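Local coordinates for protein L-Ribose isomerase (Acinetobacter, PDB 4Q0S) that isomerises the non-natural aldose L-ribose, probably to its ketose L-ribulose, in a cobalt-binding pocket inside a cupin barrel, at residues F77-E82 against L101-M106; H119-E124 against L238-N243. One frame throughout, in Å; residues are numbered along the deposited sequence.

Contact 1 of 2, residues F77-E82 against L101-M106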
ATOM      1  N   PHE A  77      -0.658  -0.436 -18.644  1.00 23.47           N
ATOM      2  CA  PHE A  77       0.526  -1.248 -18.402  1.00 23.48           C
ATOM      3  C   PHE A  77      -0.019  -2.666 -18.344  1.00 23.11           C
ATOM      4  O   PHE A  77      -0.688  -3.052 -17.386  1.00 22.22           O
ATOM      5  CB  PHE A  77       1.196  -0.886 -17.070  1.00 24.14           C
ATOM      6  CG  PHE A  77       1.810   0.489 -17.046  1.00 26.05           C
ATOM      7  CD1 PHE A  77       2.795   0.848 -17.963  1.00 27.82           C
ATOM      8  CD2 PHE A  77       1.426   1.417 -16.085  1.00 25.30           C
ATOM      9  CE1 PHE A  77       3.390   2.115 -17.919  1.00 26.97           C
ATOM     10  CE2 PHE A  77       2.012   2.686 -16.029  1.00 24.07           C
ATOM     11  CZ  PHE A  77       2.996   3.034 -16.946  1.00 27.22           C
ATOM     12  N   GLU A  78       0.256  -3.434 -19.390  1.00 23.75           N
ATOM     13  CA  GLU A  78      -0.222  -4.800 -19.484  1.00 24.70           C
ATOM     14  C   GLU A  78       0.754  -5.797 -18.863  1.00 24.68           C
ATOM     15  O   GLU A  78       1.887  -5.933 -19.324  1.00 22.71           O
ATOM     16  CB  GLU A  78      -0.469  -5.117 -20.958  1.00 26.54           C
ATOM     17  CG  GLU A  78      -0.882  -6.530 -21.279  1.00 28.28           C
ATOM     18  CD  GLU A  78      -1.100  -6.715 -22.774  1.00 29.49           C
ATOM     19  OE1 GLU A  78      -2.186  -6.355 -23.269  1.00 31.43           O
ATOM     20  OE2 GLU A  78      -0.174  -7.205 -23.455  1.00 30.36           O
ATOM     21  N   SER A  79       0.312  -6.490 -17.813  1.00 24.07           N
ATOM     22  CA  SER A  79       1.165  -7.466 -17.132  1.00 23.49           C
ATOM     23  C   SER A  79       0.919  -8.883 -17.631  1.00 24.75           C
ATOM     24  O   SER A  79       1.722  -9.788 -17.391  1.00 24.59           O
ATOM     25  CB  SER A  79       0.934  -7.425 -15.621  1.00 23.76           C
ATOM     26  OG  SER A  79      -0.367  -7.885 -15.278  1.00 22.95           O
ATOM     27  N   LEU A  80      -0.194  -9.077 -18.325  1.00 23.97           N
ATOM     28  CA  LEU A  80      -0.525 -10.391 -18.839  1.00 23.26           C
ATOM     29  C   LEU A  80      -1.532 -10.337 -19.979  1.00 23.52           C
ATOM     30  O   LEU A  80      -2.490  -9.570 -19.949  1.00 24.31           O
ATOM     31  CB  LEU A  80      -1.090 -11.265 -17.713  1.00 23.15           C
ATOM     32  CG  LEU A  80      -1.531 -12.680 -18.094  1.00 25.43           C
ATOM     33  CD1 LEU A  80      -0.299 -13.556 -18.333  1.00 26.44           C
ATOM     34  CD2 LEU A  80      -2.394 -13.259 -16.990  1.00 25.89           C
ATOM     35  N   ASN A  81      -1.291 -11.159 -20.991  1.00 24.62           N
ATOM     36  CA  ASN A  81      -2.192 -11.277 -22.127  1.00 25.37           C
ATOM     37  C   ASN A  81      -1.913 -12.692 -22.606  1.00 24.55           C
ATOM     38  O   ASN A  81      -1.235 -12.923 -23.606  1.00 23.70           O
ATOM     39  CB  ASN A  81      -1.881 -10.235 -23.204  1.00 25.37           C
ATOM     40  CG  ASN A  81      -3.037 -10.045 -24.169  1.00 26.87           C
ATOM     41  OD1 ASN A  81      -4.202 -10.229 -23.805  1.00 24.70           O
ATOM     42  ND2 ASN A  81      -2.725  -9.661 -25.398  1.00 25.11           N
ATOM     43  N   GLU A  82      -2.430 -13.629 -21.822  1.00 23.85           N
ATOM     44  CA  GLU A  82      -2.270 -15.053 -22.034  1.00 24.96           C
ATOM     45  C   GLU A  82      -3.384 -15.642 -22.892  1.00 25.67           C
ATOM     46  O   GLU A  82      -4.561 -15.553 -22.548  1.00 25.28           O
ATOM     47  CB  GLU A  82      -2.226 -15.744 -20.668  1.00 23.46           C
ATOM     48  CG  GLU A  82      -2.376 -17.251 -20.696  1.00 28.52           C
ATOM     49  CD  GLU A  82      -1.338 -17.926 -21.564  1.00 30.54           C
ATOM     50  OE1 GLU A  82      -0.163 -17.499 -21.532  1.00 30.71           O
ATOM     51  OE2 GLU A  82      -1.699 -18.895 -22.267  1.00 31.59           O
ATOM     52  N   LEU A 101      -6.524 -14.700 -20.806  1.00 25.26           N
ATOM     53  CA  LEU A 101      -6.468 -13.867 -19.606  1.00 25.06           C
ATOM     54  C   LEU A 101      -5.597 -12.630 -19.820  1.00 24.90           C
ATOM     55  O   LEU A 101      -4.418 -12.732 -20.163  1.00 25.50           O
ATOM     56  CB  LEU A 101      -5.928 -14.696 -18.433  1.00 25.37           C
ATOM     57  CG  LEU A 101      -6.747 -15.942 -18.065  1.00 24.62           C
ATOM     58  CD1 LEU A 101      -5.928 -16.848 -17.165  1.00 23.80           C
ATOM     59  CD2 LEU A 101      -8.044 -15.534 -17.388  1.00 21.67           C
ATOM     60  N   CYS A 102      -6.186 -11.458 -19.613  1.00 23.92           N
ATOM     61  CA  CYS A 102      -5.466 -10.212 -19.787  1.00 23.75           C
ATOM     62  C   CYS A 102      -5.558  -9.347 -18.524  1.00 24.54           C
ATOM     63  O   CYS A 102      -6.648  -8.942 -18.110  1.00 21.91           O
ATOM     64  CB  CYS A 102      -6.025  -9.459 -20.992  1.00 24.81           C
ATOM     65  SG  CYS A 102      -5.196  -7.899 -21.341  1.00 30.03           S
ATOM     66  N   ASP A 103      -4.404  -9.074 -17.919  1.00 22.64           N
ATOM     67  CA  ASP A 103      -4.340  -8.273 -16.697  1.00 22.23           C
ATOM     68  C   ASP A 103      -3.553  -7.011 -17.026  1.00 23.07           C
ATOM     69  O   ASP A 103      -2.445  -7.090 -17.550  1.00 23.97           O
ATOM     70  CB  ASP A 103      -3.611  -9.059 -15.589  1.00 22.89           C
ATOM     71  CG  ASP A 103      -3.847  -8.483 -14.193  1.00 23.79           C
ATOM     72  OD1 ASP A 103      -3.812  -7.247 -14.037  1.00 23.22           O
ATOM     73  OD2 ASP A 103      -4.055  -9.269 -13.245  1.00 22.29           O
ATOM     74  N   LYS A 104      -4.131  -5.851 -16.733  1.00 23.40           N
ATOM     75  CA  LYS A 104      -3.459  -4.589 -16.985  1.00 23.21           C
ATOM     76  C   LYS A 104      -3.875  -3.543 -15.964  1.00 23.49           C
ATOM     77  O   LYS A 104      -4.898  -3.682 -15.295  1.00 25.24           O
ATOM     78  CB  LYS A 104      -3.784  -4.066 -18.384  1.00 25.93           C
ATOM     79  CG  LYS A 104      -5.198  -3.510 -18.522  1.00 28.23           C
ATOM     80  CD  LYS A 104      -5.992  -4.242 -19.604  1.00 31.01           C
ATOM     81  CE  LYS A 104      -6.227  -5.701 -19.241  1.00 32.56           C
ATOM     82  NZ  LYS A 104      -7.136  -6.401 -20.213  1.00 36.67           N
ATOM     83  N   LEU A 105      -3.059  -2.504 -15.846  1.00 21.27           N
ATOM     84  CA  LEU A 105      -3.327  -1.400 -14.947  1.00 22.02           C
ATOM     85  C   LEU A 105      -3.599  -0.226 -15.876  1.00 22.52           C
ATOM     86  O   LEU A 105      -2.836   0.017 -16.805  1.00 22.62           O
ATOM     87  CB  LEU A 105      -2.103  -1.094 -14.085  1.00 21.74           C
ATOM     88  CG  LEU A 105      -2.371  -0.072 -12.981  1.00 21.98           C
ATOM     89  CD1 LEU A 105      -3.359  -0.673 -11.986  1.00 20.63           C
ATOM     90  CD2 LEU A 105      -1.065   0.299 -12.275  1.00 21.96           C
ATOM     91  N   MET A 106      -4.692   0.486 -15.641  1.00 21.88           N
ATOM     92  CA  MET A 106      -5.031   1.621 -16.479  1.00 23.69           C
ATOM     93  C   MET A 106      -5.025   2.894 -15.652  1.00 21.59           C
ATOM     94  O   MET A 106      -5.565   2.938 -14.548  1.00 23.11           O
ATOM     95  CB  MET A 106      -6.400   1.408 -17.129  1.00 24.63           C
ATOM     96  CG  MET A 106      -6.487   0.092 -17.893  1.00 26.08           C
ATOM     97  SD  MET A 106      -8.010  -0.136 -18.821  1.00 29.27           S
ATOM     98  CE  MET A 106      -9.179  -0.345 -17.522  1.00 25.18           C
TER

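Contact 2 of 2, residues H119-E124 against L238-N243. With CO (cobalt (II) ion), chain B; RB0 (D-ribitol), chain C.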
ATOM      1  N   HIS A 119     -16.184  -4.493 -27.701  1.00 29.37           N
ATOM      2  CA  HIS A 119     -15.387  -5.620 -28.168  1.00 29.63           C
ATOM      3  C   HIS A 119     -16.297  -6.761 -28.606  1.00 30.19           C
ATOM      4  O   HIS A 119     -17.294  -7.051 -27.949  1.00 30.38           O
ATOM      5  CB  HIS A 119     -14.473  -6.112 -27.046  1.00 29.86           C
ATOM      6  CG  HIS A 119     -13.650  -5.027 -26.426  1.00 30.19           C
ATOM      7  ND1 HIS A 119     -12.601  -4.423 -27.084  1.00 29.56           N
ATOM      8  CD2 HIS A 119     -13.748  -4.409 -25.225  1.00 29.27           C
ATOM      9  CE1 HIS A 119     -12.088  -3.479 -26.317  1.00 27.51           C
ATOM     10  NE2 HIS A 119     -12.766  -3.450 -25.184  1.00 30.30           N
ATOM     11  N   GLY A 120     -15.950  -7.412 -29.711  1.00 30.97           N
ATOM     12  CA  GLY A 120     -16.758  -8.522 -30.169  1.00 30.29           C
ATOM     13  C   GLY A 120     -16.471  -9.759 -29.339  1.00 32.69           C
ATOM     14  O   GLY A 120     -17.369 -10.570 -29.087  1.00 32.02           O
ATOM     15  N   ARG A 121     -15.224  -9.895 -28.886  1.00 32.04           N
ATOM     16  CA  ARG A 121     -14.820 -11.067 -28.110  1.00 32.00           C
ATOM     17  C   ARG A 121     -14.421 -10.831 -26.648  1.00 30.86           C
ATOM     18  O   ARG A 121     -14.663 -11.685 -25.788  1.00 30.82           O
ATOM     19  CB  ARG A 121     -13.664 -11.763 -28.835  1.00 34.93           C
ATOM     20  CG  ARG A 121     -13.849 -11.834 -30.345  1.00 37.65           C
ATOM     21  CD  ARG A 121     -12.632 -12.420 -31.028  1.00 41.82           C
ATOM     22  NE  ARG A 121     -12.727 -12.361 -32.485  1.00 45.66           N
ATOM     23  CZ  ARG A 121     -12.804 -11.233 -33.187  1.00 48.13           C
ATOM     24  NH1 ARG A 121     -12.801 -10.057 -32.570  1.00 48.68           N
ATOM     25  NH2 ARG A 121     -12.872 -11.277 -34.510  1.00 49.21           N
ATOM     26  N   LYS A 122     -13.818  -9.684 -26.352  1.00 30.13           N
ATOM     27  CA  LYS A 122     -13.364  -9.424 -24.988  1.00 28.72           C
ATOM     28  C   LYS A 122     -14.363  -8.928 -23.948  1.00 27.66           C
ATOM     29  O   LYS A 122     -15.029  -7.907 -24.127  1.00 26.00           O
ATOM     30  CB  LYS A 122     -12.174  -8.459 -24.998  1.00 30.96           C
ATOM     31  CG  LYS A 122     -11.607  -8.186 -23.595  1.00 29.51           C
ATOM     32  CD  LYS A 122     -10.356  -7.323 -23.641  1.00 32.01           C
ATOM     33  CE  LYS A 122     -10.667  -5.913 -24.120  1.00 33.15           C
ATOM     34  NZ  LYS A 122      -9.425  -5.108 -24.268  1.00 35.21           N
ATOM     35  N   THR A 123     -14.438  -9.676 -22.853  1.00 26.50           N
ATOM     36  CA  THR A 123     -15.273  -9.340 -21.709  1.00 27.18           C
ATOM     37  C   THR A 123     -14.294  -8.808 -20.647  1.00 27.30           C
ATOM     38  O   THR A 123     -13.259  -9.432 -20.378  1.00 24.90           O
ATOM     39  CB  THR A 123     -16.005 -10.582 -21.157  1.00 28.52           C
ATOM     40  OG1 THR A 123     -17.081 -10.936 -22.037  1.00 28.85           O
ATOM     41  CG2 THR A 123     -16.554 -10.301 -19.760  1.00 27.07           C
ATOM     42  N   GLU A 124     -14.628  -7.664 -20.051  1.00 27.03           N
ATOM     43  CA  GLU A 124     -13.773  -7.028 -19.046  1.00 26.52           C
ATOM     44  C   GLU A 124     -14.402  -7.001 -17.651  1.00 26.66           C
ATOM     45  O   GLU A 124     -15.602  -7.221 -17.489  1.00 23.88           O
ATOM     46  CB  GLU A 124     -13.480  -5.575 -19.454  1.00 25.97           C
ATOM     47  CG  GLU A 124     -12.930  -5.389 -20.866  1.00 25.76           C
ATOM     48  CD  GLU A 124     -12.932  -3.931 -21.325  1.00 25.68           C
ATOM     49  OE1 GLU A 124     -13.316  -3.038 -20.542  1.00 27.23           O
ATOM     50  OE2 GLU A 124     -12.557  -3.675 -22.485  1.00 26.98           O
ATOM     51  N   LEU A 238      -4.159 -14.214 -36.043  1.00 53.35           N
ATOM     52  CA  LEU A 238      -3.224 -13.344 -36.752  1.00 54.80           C
ATOM     53  C   LEU A 238      -3.900 -12.129 -37.385  1.00 55.37           C
ATOM     54  O   LEU A 238      -4.794 -12.268 -38.220  1.00 55.91           O
ATOM     55  CB  LEU A 238      -2.487 -14.141 -37.830  1.00 55.73           C
ATOM     56  CG  LEU A 238      -1.453 -13.385 -38.667  1.00 56.26           C
ATOM     57  CD1 LEU A 238      -0.379 -12.789 -37.769  1.00 55.47           C
ATOM     58  CD2 LEU A 238      -0.837 -14.342 -39.675  1.00 56.46           C
ATOM     59  N   GLY A 239      -3.460 -10.941 -36.979  1.00 55.86           N
ATOM     60  CA  GLY A 239      -4.024  -9.710 -37.508  1.00 57.11           C
ATOM     61  C   GLY A 239      -5.412  -9.386 -36.981  1.00 57.60           C
ATOM     62  O   GLY A 239      -5.926  -8.287 -37.188  1.00 58.65           O
ATOM     63  N   MET A 240      -6.021 -10.347 -36.297  1.00 57.11           N
ATOM     64  CA  MET A 240      -7.357 -10.178 -35.738  1.00 55.85           C
ATOM     65  C   MET A 240      -7.466  -8.925 -34.870  1.00 55.96           C
ATOM     66  O   MET A 240      -6.629  -8.688 -33.996  1.00 55.91           O
ATOM     67  CB  MET A 240      -7.715 -11.409 -34.908  1.00 54.79           C
ATOM     68  CG  MET A 240      -9.117 -11.408 -34.340  1.00 53.65           C
ATOM     69  SD  MET A 240      -9.364 -12.846 -33.286  1.00 52.01           S
ATOM     70  CE  MET A 240      -9.442 -14.160 -34.507  1.00 52.95           C
ATOM     71  N   HIS A 241      -8.495  -8.120 -35.121  1.00 56.35           N
ATOM     72  CA  HIS A 241      -8.719  -6.907 -34.342  1.00 56.32           C
ATOM     73  C   HIS A 241     -10.001  -7.085 -33.534  1.00 54.13           C
ATOM     74  O   HIS A 241     -10.972  -7.677 -34.017  1.00 53.00           O
ATOM     75  CB  HIS A 241      -8.843  -5.683 -35.251  1.00 59.92           C
ATOM     76  CG  HIS A 241      -8.834  -4.380 -34.509  1.00 64.63           C
ATOM     77  ND1 HIS A 241      -7.820  -4.022 -33.644  1.00 66.28           N
ATOM     78  CD2 HIS A 241      -9.707  -3.343 -34.511  1.00 65.55           C
ATOM     79  CE1 HIS A 241      -8.068  -2.824 -33.147  1.00 66.20           C
ATOM     80  NE2 HIS A 241      -9.207  -2.389 -33.657  1.00 66.15           N
ATOM     81  N   ASP A 242     -10.000  -6.574 -32.306  1.00 50.52           N
ATOM     82  CA  ASP A 242     -11.156  -6.709 -31.433  1.00 46.85           C
ATOM     83  C   ASP A 242     -11.541  -5.397 -30.756  1.00 46.34           C
ATOM     84  O   ASP A 242     -12.147  -5.396 -29.686  1.00 45.34           O
ATOM     85  CB  ASP A 242     -10.871  -7.787 -30.382  1.00 44.41           C
ATOM     86  CG  ASP A 242     -12.112  -8.210 -29.627  1.00 41.82           C
ATOM     87  OD1 ASP A 242     -13.131  -8.522 -30.280  1.00 39.14           O
ATOM     88  OD2 ASP A 242     -12.065  -8.242 -28.380  1.00 39.25           O
ATOM     89  N   ASN A 243     -11.174  -4.280 -31.375  1.00 46.68           N
ATOM     90  CA  ASN A 243     -11.519  -2.968 -30.841  1.00 47.41           C
ATOM     91  C   ASN A 243     -12.386  -2.258 -31.863  1.00 47.22           C
ATOM     92  O   ASN A 243     -12.018  -2.148 -33.032  1.00 48.32           O
ATOM     93  CB  ASN A 243     -10.274  -2.116 -30.574  1.00 48.63           C
ATOM     94  CG  ASN A 243      -9.462  -2.615 -29.397  1.00 51.76           C
ATOM     95  OD1 ASN A 243      -9.986  -3.272 -28.498  1.00 51.48           O
ATOM     96  ND2 ASN A 243      -8.173  -2.284 -29.387  1.00 52.57           N
TER
HETATM   97 CO    CO B 501     -12.812  -2.059 -23.533  1.00 34.28          CO
HETATM   98  C1  RB0 C 502      -8.795   0.356 -24.304  1.00 51.96           C
HETATM   99  O1  RB0 C 502      -8.044   0.879 -25.386  1.00 52.84           O
HETATM  100  C2  RB0 C 502      -8.231  -0.998 -23.902  1.00 51.75           C
HETATM  101  O2  RB0 C 502      -8.561  -1.974 -24.888  1.00 51.95           O
HETATM  102  C3  RB0 C 502      -8.762  -1.417 -22.515  1.00 49.21           C
HETATM  103  O3  RB0 C 502      -8.058  -2.562 -22.056  1.00 47.86           O
HETATM  104  C4  RB0 C 502     -10.269  -1.699 -22.503  1.00 46.55           C
HETATM  105  O4  RB0 C 502     -10.720  -1.977 -23.820  1.00 44.57           O
HETATM  106  C5  RB0 C 502     -11.024  -0.501 -21.934  1.00 45.36           C
HETATM  107  O5  RB0 C 502     -12.404  -0.826 -21.767  1.00 37.84           O

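Contact 1 of 2, residues F77-E82 against L101-M106
Leu101, Phe77 and Asp103 bury the most surface where strand 73-82 pairs antiparallel with strand 101-108 in a sheet of the cupin barrel, a pairing broken by a classic beta bulge. Leu101 forms a hydrogen-bonded pair with Glu82: Leu101 N donates to Glu82 O at 2.8 Å, and Leu101 O accepts from Glu82 N. The Leu101 side chain runs alongside that of Leu80, with Leu101 CB 4.1 Å from Leu80 CD2. Phe77 N and O both bond to Leu105, Phe77 N lying 2.9 Å from Leu105 O. With CG anti to its carbonyl carbon (chi1 -67°), the Phe77 ring packs on helix 19-35, touching Val26, Ala29 and Ala30. Lys104, on the face opposite Phe77 and Leu101, touches the bound ribitol; its amine, whose modelled place is less certain, is paired with Glu215. The Asp103 carboxylate is gripped by Tyr38 OH and by Lys190 of the second subunit, which places the face carrying Leu101 and Asp103 at the subunit interface. At the bulge, two residues stand against the single Asp103, whose carbonyl oxygen takes both backbone donors: Ser79 N at 2.8 Å and, in the carbonyl plane on a lone pair, Leu80 N at 3.1 Å from Asp103 O.

Contact 2 of 2, residues H119-E124 against L238-N243
The metal site of the cupin barrel is backed here by a second shell, in which the loop 238-243 holds the metal-binding segment 119-124 through Asp242 and His119. His119 NE2 binds the cobalt ion at 2.2 Å, alongside Glu124 OE2, His117, His199 and the ribitol oxygens O4 and O5. At the other nitrogen of the ring, His119 ND1 donates to Asp242 O at 2.8 Å; the acceptor lies in the ring plane and the bond is fairly straight (163°), so that, with NE2 on the cobalt, the ring is held at both nitrogens. One face of the His119 ring carries Lys122 CE, 3.4 Å above its centre. Beyond CE, Lys122 NZ reaches ribitol O2 and O4 in weak hydrogen bonds.

The Asp242 carboxylate, with CG anti to its backbone N (chi1 -167°), points at the backbone amides of Arg121 and Lys122. Asp242 OD1 accepts from Arg121 N on its syn lone pair, and Asp242 OD2 from Lys122 N at 3.0 Å, likewise syn. The Arg121 guanidinium adds a salt bridge, Arg121 NH1 approaching Asp242 OD1 at 2.8 Å from above the carboxylate plane, while the two flat groups stand 74° apart. Arg121 NE is paired with Glu97, and over one guanidinium face sits the sulphur of Met240, SD lying 3.5 Å from Arg121 NE.

Overall arrangement
Contact 1 is a largely buried strand pairing, whereas contact 2 joins two irregular loops and is only partly buried. Their centres lie 14 Å apart and their nearest atoms about 5 Å, so they do not touch, yet both border the same ribitol: contact 1 supplies Lys104 and Met106, contact 2 His119, Lys122 and Glu124. Strand 211-217 links them, pairing with strand 101-108 and touching Lys122 and Glu124; its Glu215 is also hydrogen-bonded to the ribitol. The chemistry follows the setting. Backbone hydrogen bonds carry 77-82 against 101-106, with most polar side chains finding partners elsewhere, while at 119-124 against 238-243 one carboxylate binds backbone amides and a guanidinium in the second shell of the cobalt site.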